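Local coordinates for protein alpha-11 giardin (Giardia intestinalis, PDB 2II2) that binds calcium and probably acidic phospholipids as an annexin, and is thought to help the parasite attach to the intestinal mucosa and remodel its cytoskeleton, at residues S139-L144 with A177-I182; D171-E176 with T211-K216. All coordinates share one frame; numbering follows the deposited sequence.

Contact 1: S139-L144 with A177-I182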
ATOM      1  N   SER A 139      12.690   8.927  -4.547  1.00  8.22           N
ATOM      2  CA  SER A 139      12.450  10.265  -4.004  1.00  8.28           C
ATOM      3  C   SER A 139      11.560  11.132  -4.884  1.00  8.04           C
ATOM      4  O   SER A 139      10.638  11.795  -4.380  1.00  9.27           O
ATOM      5  CB  SER A 139      13.756  10.969  -3.682  1.00  9.56           C
ATOM      6  OG  SER A 139      14.554  11.208  -4.835  1.00 12.46           O
ATOM      7  N   TYR A 140      11.821  11.123  -6.191  1.00  8.59           N
ATOM      8  CA  TYR A 140      10.967  11.838  -7.110  1.00  8.91           C
ATOM      9  C   TYR A 140       9.534  11.338  -7.061  1.00  8.53           C
ATOM     10  O   TYR A 140       8.602  12.129  -7.162  1.00  8.94           O
ATOM     11  CB  TYR A 140      11.486  11.813  -8.557  1.00 10.41           C
ATOM     12  CG  TYR A 140      12.560  12.830  -8.772  1.00 10.26           C
ATOM     13  CD1 TYR A 140      13.902  12.474  -8.735  1.00 12.29           C
ATOM     14  CD2 TYR A 140      12.236  14.160  -8.980  1.00 11.17           C
ATOM     15  CE1 TYR A 140      14.910  13.422  -8.899  1.00 13.51           C
ATOM     16  CE2 TYR A 140      13.245  15.130  -9.147  1.00 12.64           C
ATOM     17  CZ  TYR A 140      14.572  14.737  -9.107  1.00 12.25           C
ATOM     18  OH  TYR A 140      15.559  15.687  -9.260  1.00 14.97           O
ATOM     19  N   LEU A 141       9.316  10.030  -6.912  1.00  7.56           N
ATOM     20  CA  LEU A 141       7.947   9.503  -6.823  1.00  7.71           C
ATOM     21  C   LEU A 141       7.223  10.132  -5.648  1.00  7.99           C
ATOM     22  O   LEU A 141       6.048  10.483  -5.771  1.00  8.27           O
ATOM     23  CB  LEU A 141       7.975   7.991  -6.675  1.00  8.05           C
ATOM     24  CG  LEU A 141       8.231   7.219  -7.969  1.00  7.49           C
ATOM     25  CD1 LEU A 141       8.756   5.813  -7.667  1.00  8.59           C
ATOM     26  CD2 LEU A 141       6.941   7.170  -8.798  1.00  8.01           C
ATOM     27  N   CYS A 142       7.920  10.261  -4.513  1.00  8.15           N
ATOM     28  CA  CYS A 142       7.270  10.817  -3.321  1.00  8.25           C
ATOM     29  C   CYS A 142       6.784  12.242  -3.578  1.00  8.33           C
ATOM     30  O   CYS A 142       5.611  12.591  -3.342  1.00  9.40           O
ATOM     31  CB  CYS A 142       8.180  10.807  -2.105  1.00  8.44           C
ATOM     32  SG  CYS A 142       8.594   9.138  -1.537  1.00  8.93           S
ATOM     33  N   HIS A 143       7.697  13.081  -4.059  1.00  9.00           N
ATOM     34  CA  HIS A 143       7.381  14.492  -4.254  1.00  9.27           C
ATOM     35  C   HIS A 143       6.359  14.706  -5.373  1.00  8.99           C
ATOM     36  O   HIS A 143       5.392  15.465  -5.234  1.00  9.94           O
ATOM     37  CB  HIS A 143       8.644  15.283  -4.601  1.00  9.75           C
ATOM     38  CG  HIS A 143       9.566  15.503  -3.445  1.00  9.58           C
ATOM     39  ND1 HIS A 143       9.760  16.751  -2.891  1.00 11.98           N
ATOM     40  CD2 HIS A 143      10.379  14.654  -2.769  1.00 10.36           C
ATOM     41  CE1 HIS A 143      10.664  16.656  -1.927  1.00 11.78           C
ATOM     42  NE2 HIS A 143      11.060  15.398  -1.834  1.00  9.60           N
ATOM     43  N   LEU A 144       6.605  14.088  -6.524  1.00  8.87           N
ATOM     44  CA  LEU A 144       5.741  14.356  -7.673  1.00  9.01           C
ATOM     45  C   LEU A 144       4.345  13.766  -7.494  1.00  9.09           C
ATOM     46  O   LEU A 144       3.365  14.341  -7.963  1.00  9.36           O
ATOM     47  CB  LEU A 144       6.365  13.935  -9.012  1.00  9.17           C
ATOM     48  CG  LEU A 144       7.665  14.662  -9.373  1.00 11.90           C
ATOM     49  CD1 LEU A 144       8.160  14.210 -10.750  1.00 14.05           C
ATOM     50  CD2 LEU A 144       7.553  16.179  -9.295  1.00 14.30           C
ATOM     51  N   ALA A 177      12.436  12.554 -15.376  1.00  9.10           N
ATOM     52  CA  ALA A 177      11.610  12.505 -16.588  1.00  8.70           C
ATOM     53  C   ALA A 177      10.716  11.256 -16.580  1.00  8.10           C
ATOM     54  O   ALA A 177       9.560  11.313 -17.004  1.00  7.94           O
ATOM     55  CB  ALA A 177      12.476  12.566 -17.849  1.00  9.81           C
ATOM     56  N   VAL A 178      11.259  10.115 -16.131  1.00  8.51           N
ATOM     57  CA  VAL A 178      10.475   8.887 -16.115  1.00  7.91           C
ATOM     58  C   VAL A 178       9.336   8.998 -15.119  1.00  8.06           C
ATOM     59  O   VAL A 178       8.202   8.668 -15.443  1.00  7.78           O
ATOM     60  CB  VAL A 178      11.378   7.673 -15.799  1.00  8.27           C
ATOM     61  CG1 VAL A 178      10.527   6.422 -15.533  1.00  9.51           C
ATOM     62  CG2 VAL A 178      12.335   7.431 -16.945  1.00 10.18           C
ATOM     63  N   VAL A 179       9.644   9.461 -13.911  1.00  7.83           N
ATOM     64  CA  VAL A 179       8.639   9.594 -12.886  1.00  7.21           C
ATOM     65  C   VAL A 179       7.574  10.593 -13.345  1.00  7.39           C
ATOM     66  O   VAL A 179       6.365  10.332 -13.221  1.00  7.70           O
ATOM     67  CB  VAL A 179       9.267  10.032 -11.546  1.00  7.20           C
ATOM     68  CG1 VAL A 179       8.167  10.371 -10.554  1.00  9.06           C
ATOM     69  CG2 VAL A 179      10.126   8.923 -11.007  1.00  7.43           C
ATOM     70  N   ARG A 180       7.986  11.749 -13.869  1.00  7.20           N
ATOM     71  CA  ARG A 180       7.024  12.753 -14.291  1.00  8.00           C
ATOM     72  C   ARG A 180       6.102  12.187 -15.348  1.00  8.01           C
ATOM     73  O   ARG A 180       4.881  12.396 -15.271  1.00  8.24           O
ATOM     74  CB  ARG A 180       7.749  13.974 -14.819  1.00  9.78           C
ATOM     75  CG  ARG A 180       6.860  15.085 -15.241  1.00 13.24           C
ATOM     76  CD  ARG A 180       7.708  16.299 -15.586  1.00 15.45           C
ATOM     77  NE  ARG A 180       8.593  16.694 -14.486  1.00 18.72           N
ATOM     78  CZ  ARG A 180       8.218  17.444 -13.449  1.00 19.86           C
ATOM     79  NH1 ARG A 180       6.966  17.879 -13.328  1.00 22.77           N
ATOM     80  NH2 ARG A 180       9.097  17.749 -12.512  1.00 19.18           N
ATOM     81  N   LEU A 181       6.684  11.482 -16.332  1.00  7.71           N
ATOM     82  CA  LEU A 181       5.844  10.893 -17.388  1.00  7.89           C
ATOM     83  C   LEU A 181       4.755   9.998 -16.818  1.00  8.16           C
ATOM     84  O   LEU A 181       3.558  10.162 -17.136  1.00  8.52           O
ATOM     85  CB  LEU A 181       6.705  10.156 -18.399  1.00  8.48           C
ATOM     86  CG  LEU A 181       6.048   9.633 -19.686  1.00  9.05           C
ATOM     87  CD1 LEU A 181       7.120   9.420 -20.727  1.00 10.54           C
ATOM     88  CD2 LEU A 181       5.280   8.330 -19.464  1.00 10.13           C
ATOM     89  N   ILE A 182       5.170   9.086 -15.945  1.00  7.84           N
ATOM     90  CA  ILE A 182       4.211   8.126 -15.401  1.00  7.77           C
ATOM     91  C   ILE A 182       3.171   8.808 -14.505  1.00  8.25           C
ATOM     92  O   ILE A 182       1.966   8.607 -14.667  1.00  8.36           O
ATOM     93  CB  ILE A 182       4.942   7.026 -14.629  1.00  8.01           C
ATOM     94  CG1 ILE A 182       5.811   6.185 -15.567  1.00  8.41           C
ATOM     95  CG2 ILE A 182       3.958   6.109 -13.942  1.00  7.83           C
ATOM     96  CD1 ILE A 182       6.782   5.267 -14.864  1.00 10.35           C
TER

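Contact 2: D171-E176 with T211-K216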
ATOM      1  N   ASP A 171      22.634   5.077 -21.017  1.00 12.42           N
ATOM      2  CA  ASP A 171      23.587   4.653 -19.980  1.00 12.44           C
ATOM      3  C   ASP A 171      22.943   4.773 -18.600  1.00 12.10           C
ATOM      4  O   ASP A 171      23.082   3.885 -17.760  1.00 12.51           O
ATOM      5  CB  ASP A 171      24.856   5.503 -20.011  1.00 12.92           C
ATOM      6  CG  ASP A 171      25.706   5.246 -21.232  1.00 13.95           C
ATOM      7  OD1 ASP A 171      25.535   4.187 -21.866  1.00 15.35           O
ATOM      8  OD2 ASP A 171      26.568   6.105 -21.544  1.00 17.47           O
ATOM      9  N   GLU A 172      22.266   5.893 -18.357  1.00 12.72           N
ATOM     10  CA  GLU A 172      21.554   6.109 -17.090  1.00 13.48           C
ATOM     11  C   GLU A 172      20.213   6.759 -17.372  1.00 12.13           C
ATOM     12  O   GLU A 172      20.126   7.673 -18.184  1.00 13.06           O
ATOM     13  CB  GLU A 172      22.373   7.029 -16.175  1.00 15.25           C
ATOM     14  CG  GLU A 172      23.708   6.473 -15.716  1.00 19.13           C
ATOM     15  CD  GLU A 172      23.558   5.231 -14.853  1.00 23.12           C
ATOM     16  OE1 GLU A 172      22.573   5.156 -14.081  1.00 25.56           O
ATOM     17  OE2 GLU A 172      24.427   4.333 -14.949  1.00 26.60           O
ATOM     18  N   PRO A 173      19.162   6.305 -16.677  1.00 11.61           N
ATOM     19  CA  PRO A 173      17.858   6.931 -16.882  1.00 11.41           C
ATOM     20  C   PRO A 173      17.811   8.353 -16.346  1.00 10.89           C
ATOM     21  O   PRO A 173      18.498   8.669 -15.376  1.00 12.41           O
ATOM     22  CB  PRO A 173      16.897   6.061 -16.056  1.00 12.21           C
ATOM     23  CG  PRO A 173      17.611   4.845 -15.761  1.00 13.14           C
ATOM     24  CD  PRO A 173      19.082   5.213 -15.702  1.00 11.86           C
ATOM     25  N   ASP A 174      16.999   9.197 -16.979  1.00 10.14           N
ATOM     26  CA  ASP A 174      16.612  10.494 -16.409  1.00 10.21           C
ATOM     27  C   ASP A 174      15.459  10.176 -15.460  1.00  9.45           C
ATOM     28  O   ASP A 174      14.307  10.072 -15.883  1.00  9.90           O
ATOM     29  CB  ASP A 174      16.190  11.446 -17.531  1.00 10.89           C
ATOM     30  CG  ASP A 174      15.744  12.816 -17.040  1.00 12.28           C
ATOM     31  OD1 ASP A 174      15.440  12.967 -15.848  1.00 13.38           O
ATOM     32  OD2 ASP A 174      15.697  13.760 -17.879  1.00 15.36           O
ATOM     33  N   HIS A 175      15.785   9.971 -14.190  1.00  9.93           N
ATOM     34  CA  HIS A 175      14.773   9.503 -13.236  1.00  9.67           C
ATOM     35  C   HIS A 175      13.583  10.441 -13.139  1.00  8.87           C
ATOM     36  O   HIS A 175      12.429  10.007 -13.112  1.00  9.33           O
ATOM     37  CB  HIS A 175      15.392   9.260 -11.857  1.00 10.96           C
ATOM     38  CG  HIS A 175      16.593   8.388 -11.921  1.00 11.18           C
ATOM     39  ND1 HIS A 175      16.536   7.084 -12.360  1.00 12.40           N
ATOM     40  CD2 HIS A 175      17.902   8.655 -11.695  1.00 13.77           C
ATOM     41  CE1 HIS A 175      17.754   6.571 -12.371  1.00 13.87           C
ATOM     42  NE2 HIS A 175      18.600   7.501 -11.962  1.00 14.09           N
ATOM     43  N   GLU A 176      13.873  11.739 -13.079  1.00  9.21           N
ATOM     44  CA  GLU A 176      12.802  12.719 -12.966  1.00  9.19           C
ATOM     45  C   GLU A 176      11.870  12.655 -14.176  1.00  8.66           C
ATOM     46  O   GLU A 176      10.657  12.656 -14.015  1.00  9.61           O
ATOM     47  CB  GLU A 176      13.353  14.124 -12.802  1.00 10.34           C
ATOM     48  CG  GLU A 176      12.268  15.179 -12.771  1.00 11.81           C
ATOM     49  CD  GLU A 176      12.786  16.580 -12.486  1.00 11.93           C
ATOM     50  OE1 GLU A 176      14.008  16.761 -12.319  1.00 15.01           O
ATOM     51  OE2 GLU A 176      11.948  17.499 -12.455  1.00 14.31           O
ATOM     52  N   THR A 211      14.621  -4.655 -14.583  1.00  9.63           N
ATOM     53  CA  THR A 211      15.968  -4.884 -15.101  1.00 10.77           C
ATOM     54  C   THR A 211      16.867  -3.675 -14.875  1.00 10.09           C
ATOM     55  O   THR A 211      18.053  -3.825 -14.509  1.00 11.71           O
ATOM     56  CB  THR A 211      15.936  -5.258 -16.600  1.00 10.44           C
ATOM     57  OG1 THR A 211      15.312  -6.547 -16.716  1.00 11.60           O
ATOM     58  CG2 THR A 211      17.348  -5.285 -17.243  1.00 12.46           C
ATOM     59  N   ARG A 212      16.309  -2.483 -15.079  1.00 10.54           N
ATOM     60  CA  ARG A 212      17.104  -1.256 -15.002  1.00 10.36           C
ATOM     61  C   ARG A 212      17.457  -0.865 -13.572  1.00 10.47           C
ATOM     62  O   ARG A 212      18.555  -0.414 -13.305  1.00 12.32           O
ATOM     63  CB  ARG A 212      16.347  -0.091 -15.635  1.00 10.32           C
ATOM     64  CG  ARG A 212      16.995   1.255 -15.368  1.00 12.04           C
ATOM     65  CD  ARG A 212      18.372   1.386 -15.988  1.00 12.98           C
ATOM     66  NE  ARG A 212      18.202   1.726 -17.384  1.00 11.92           N
ATOM     67  CZ  ARG A 212      19.172   2.147 -18.194  1.00 11.44           C
ATOM     68  NH1 ARG A 212      20.418   2.272 -17.744  1.00 12.98           N
ATOM     69  NH2 ARG A 212      18.858   2.466 -19.455  1.00 13.98           N
ATOM     70  N   TYR A 213      16.485  -0.956 -12.679  1.00  9.36           N
ATOM     71  CA  TYR A 213      16.652  -0.417 -11.324  1.00 10.26           C
ATOM     72  C   TYR A 213      17.020  -1.509 -10.360  1.00 10.77           C
ATOM     73  O   TYR A 213      16.182  -2.293  -9.933  1.00 12.20           O
ATOM     74  CB  TYR A 213      15.381   0.296 -10.852  1.00  9.96           C
ATOM     75  CG  TYR A 213      15.214   1.623 -11.525  1.00  9.84           C
ATOM     76  CD1 TYR A 213      14.544   1.729 -12.732  1.00 10.13           C
ATOM     77  CD2 TYR A 213      15.750   2.781 -10.967  1.00  9.54           C
ATOM     78  CE1 TYR A 213      14.419   2.954 -13.352  1.00  9.53           C
ATOM     79  CE2 TYR A 213      15.626   3.994 -11.579  1.00 11.15           C
ATOM     80  CZ  TYR A 213      14.951   4.084 -12.776  1.00 10.15           C
ATOM     81  OH  TYR A 213      14.783   5.306 -13.422  1.00 11.08           O
ATOM     82  N   ALA A 214      18.312  -1.591 -10.056  1.00 11.56           N
ATOM     83  CA  ALA A 214      18.830  -2.627  -9.162  1.00 13.20           C
ATOM     84  C   ALA A 214      18.406  -2.410  -7.709  1.00 12.85           C
ATOM     85  O   ALA A 214      18.304  -3.375  -6.935  1.00 14.50           O
ATOM     86  CB  ALA A 214      20.345  -2.741  -9.257  1.00 13.94           C
ATOM     87  N   ASP A 215      18.186  -1.158  -7.323  1.00 12.32           N
ATOM     88  CA  ASP A 215      17.660  -0.846  -5.991  1.00 12.02           C
ATOM     89  C   ASP A 215      16.180  -1.226  -5.972  1.00 11.68           C
ATOM     90  O   ASP A 215      15.402  -0.748  -6.779  1.00 11.19           O
ATOM     91  CB  ASP A 215      17.851   0.634  -5.666  1.00 12.40           C
ATOM     92  CG  ASP A 215      17.293   1.004  -4.320  1.00 13.71           C
ATOM     93  OD1 ASP A 215      18.036   0.979  -3.335  1.00 19.08           O
ATOM     94  OD2 ASP A 215      16.105   1.336  -4.253  1.00 14.83           O
ATOM     95  N   LYS A 216      15.825  -2.105  -5.048  1.00 12.85           N
ATOM     96  CA  LYS A 216      14.512  -2.706  -5.016  1.00 13.76           C
ATOM     97  C   LYS A 216      13.396  -1.707  -4.716  1.00 12.68           C
ATOM     98  O   LYS A 216      12.298  -1.813  -5.274  1.00 12.97           O
ATOM     99  CB  LYS A 216      14.504  -3.835  -3.989  1.00 14.28           C
ATOM    100  CG  LYS A 216      15.387  -5.031  -4.337  1.00 17.16           C
ATOM    101  CD  LYS A 216      15.303  -6.093  -3.253  1.00 17.37           C
ATOM    102  CE  LYS A 216      15.961  -7.419  -3.666  1.00 22.45           C
ATOM    103  NZ  LYS A 216      17.441  -7.427  -3.489  1.00 24.82           N
TER

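Contact 1: S139-L144 with A177-I182
Leu141 and Val179 mark the point where helices 137-147 and 175-184 come together, their CA atoms 6.1 Å apart and the axes of the two segments crossing at -38° with a closest approach of 9.3 Å. Packing of this kind, the apolar faces of two helices brought together in the all-helical annexin fold, shows how one branched residue can serve several neighbours at once. Both methyls of Val179 touch the other helix. With CG1 anti to its own backbone N (chi1 171°), that methyl settles against the backbone of the facing helix, 3.8 Å from Leu141 N, while also meeting the CD2 branch of Leu141 at 3.9 Å and the CD1 branch of Leu144. The second methyl, CG2, divides its contacts between Leu141 CG and Tyr140 CB; only this base of Tyr140 takes part, and the ring turns from Val179. Leu141 also touches His98 of helix 94-102 and Ala225 of helix 216-230, which ties the pair into the surrounding helices. On the more exposed side, Arg180 meets Leu144 with the two side chains at about a right angle. Salt bridges from NH2 to Glu176 and from NH1 to Glu148 hold the guanidinium, and Leu144 CD1 lies 4.1 Å above one of its faces, toward the rim, while Leu144 CD2 approaches Arg180 NH2 to 3.9 Å.

Contact 2: D171-E176 with T211-K216
Pro173, in the loop before helix 175-184, and His175, the first residue of that helix, meet Arg212, the last residue of helix 205-212, and Tyr213 just after it, joining two interhelical connections of the annexin fold. The start of helix 175-184 carries an N-cap, with Asp174 OD1 accepting a hydrogen bond from Ala177 N. Apolar contact centres on the proline. Its CG sits 3.5 Å from Arg212 CD, and its CD lies 3.6 Å above one face of the guanidinium, offset toward the rim, as the proline ring and the arginine chain run past one another in opposing senses. Bends about its CB-CG and CG-CD bonds carry the arginine chain past the ring. Pro173 CB also touches the phenol oxygen of Tyr213. Among the polar contacts, Arg212 reaches the backbone of the other segment: NH1 gives a weak bond to Asp171 O at 3.1 Å, bent to 127°, while NH2 binds Ala170 O and NE binds Leu167 O. Three backbone carbonyls thus grip one cationic group, that of Asp171 only weakly. The rings of His175 and Tyr213 meet rim to rim, with planes at 59°. Pro173 O stands over the centre of one face of the His175 ring, and at that ring's edge His175 ND1 and Tyr213 OH share a hydrogen bond of 2.7 Å.

Overall arrangement
Both contacts draw on helix 175-184, contact 2 at its beginning and contact 1 further along, so one helix supports two different kinds of interface. Their centres lie about 12 Å apart, on the same side of the chain's centre, and they touch where Tyr140 OH packs 3.6 Å from Glu176 OE1. Along the chain the segments alternate: 139-144, then 171-176, 177-182 and 211-216. Through these contacts helix 175-184 joins the earlier helix 137-147 to the later end of helix 205-212 and the loop after it. Helix 216-230 backs both places, receiving Val179 and Tyr213 on Leu222. The principle illustrated is that one annexin helix can be met along its side by apolar packing and at its start by a mixed polar and apolar contact.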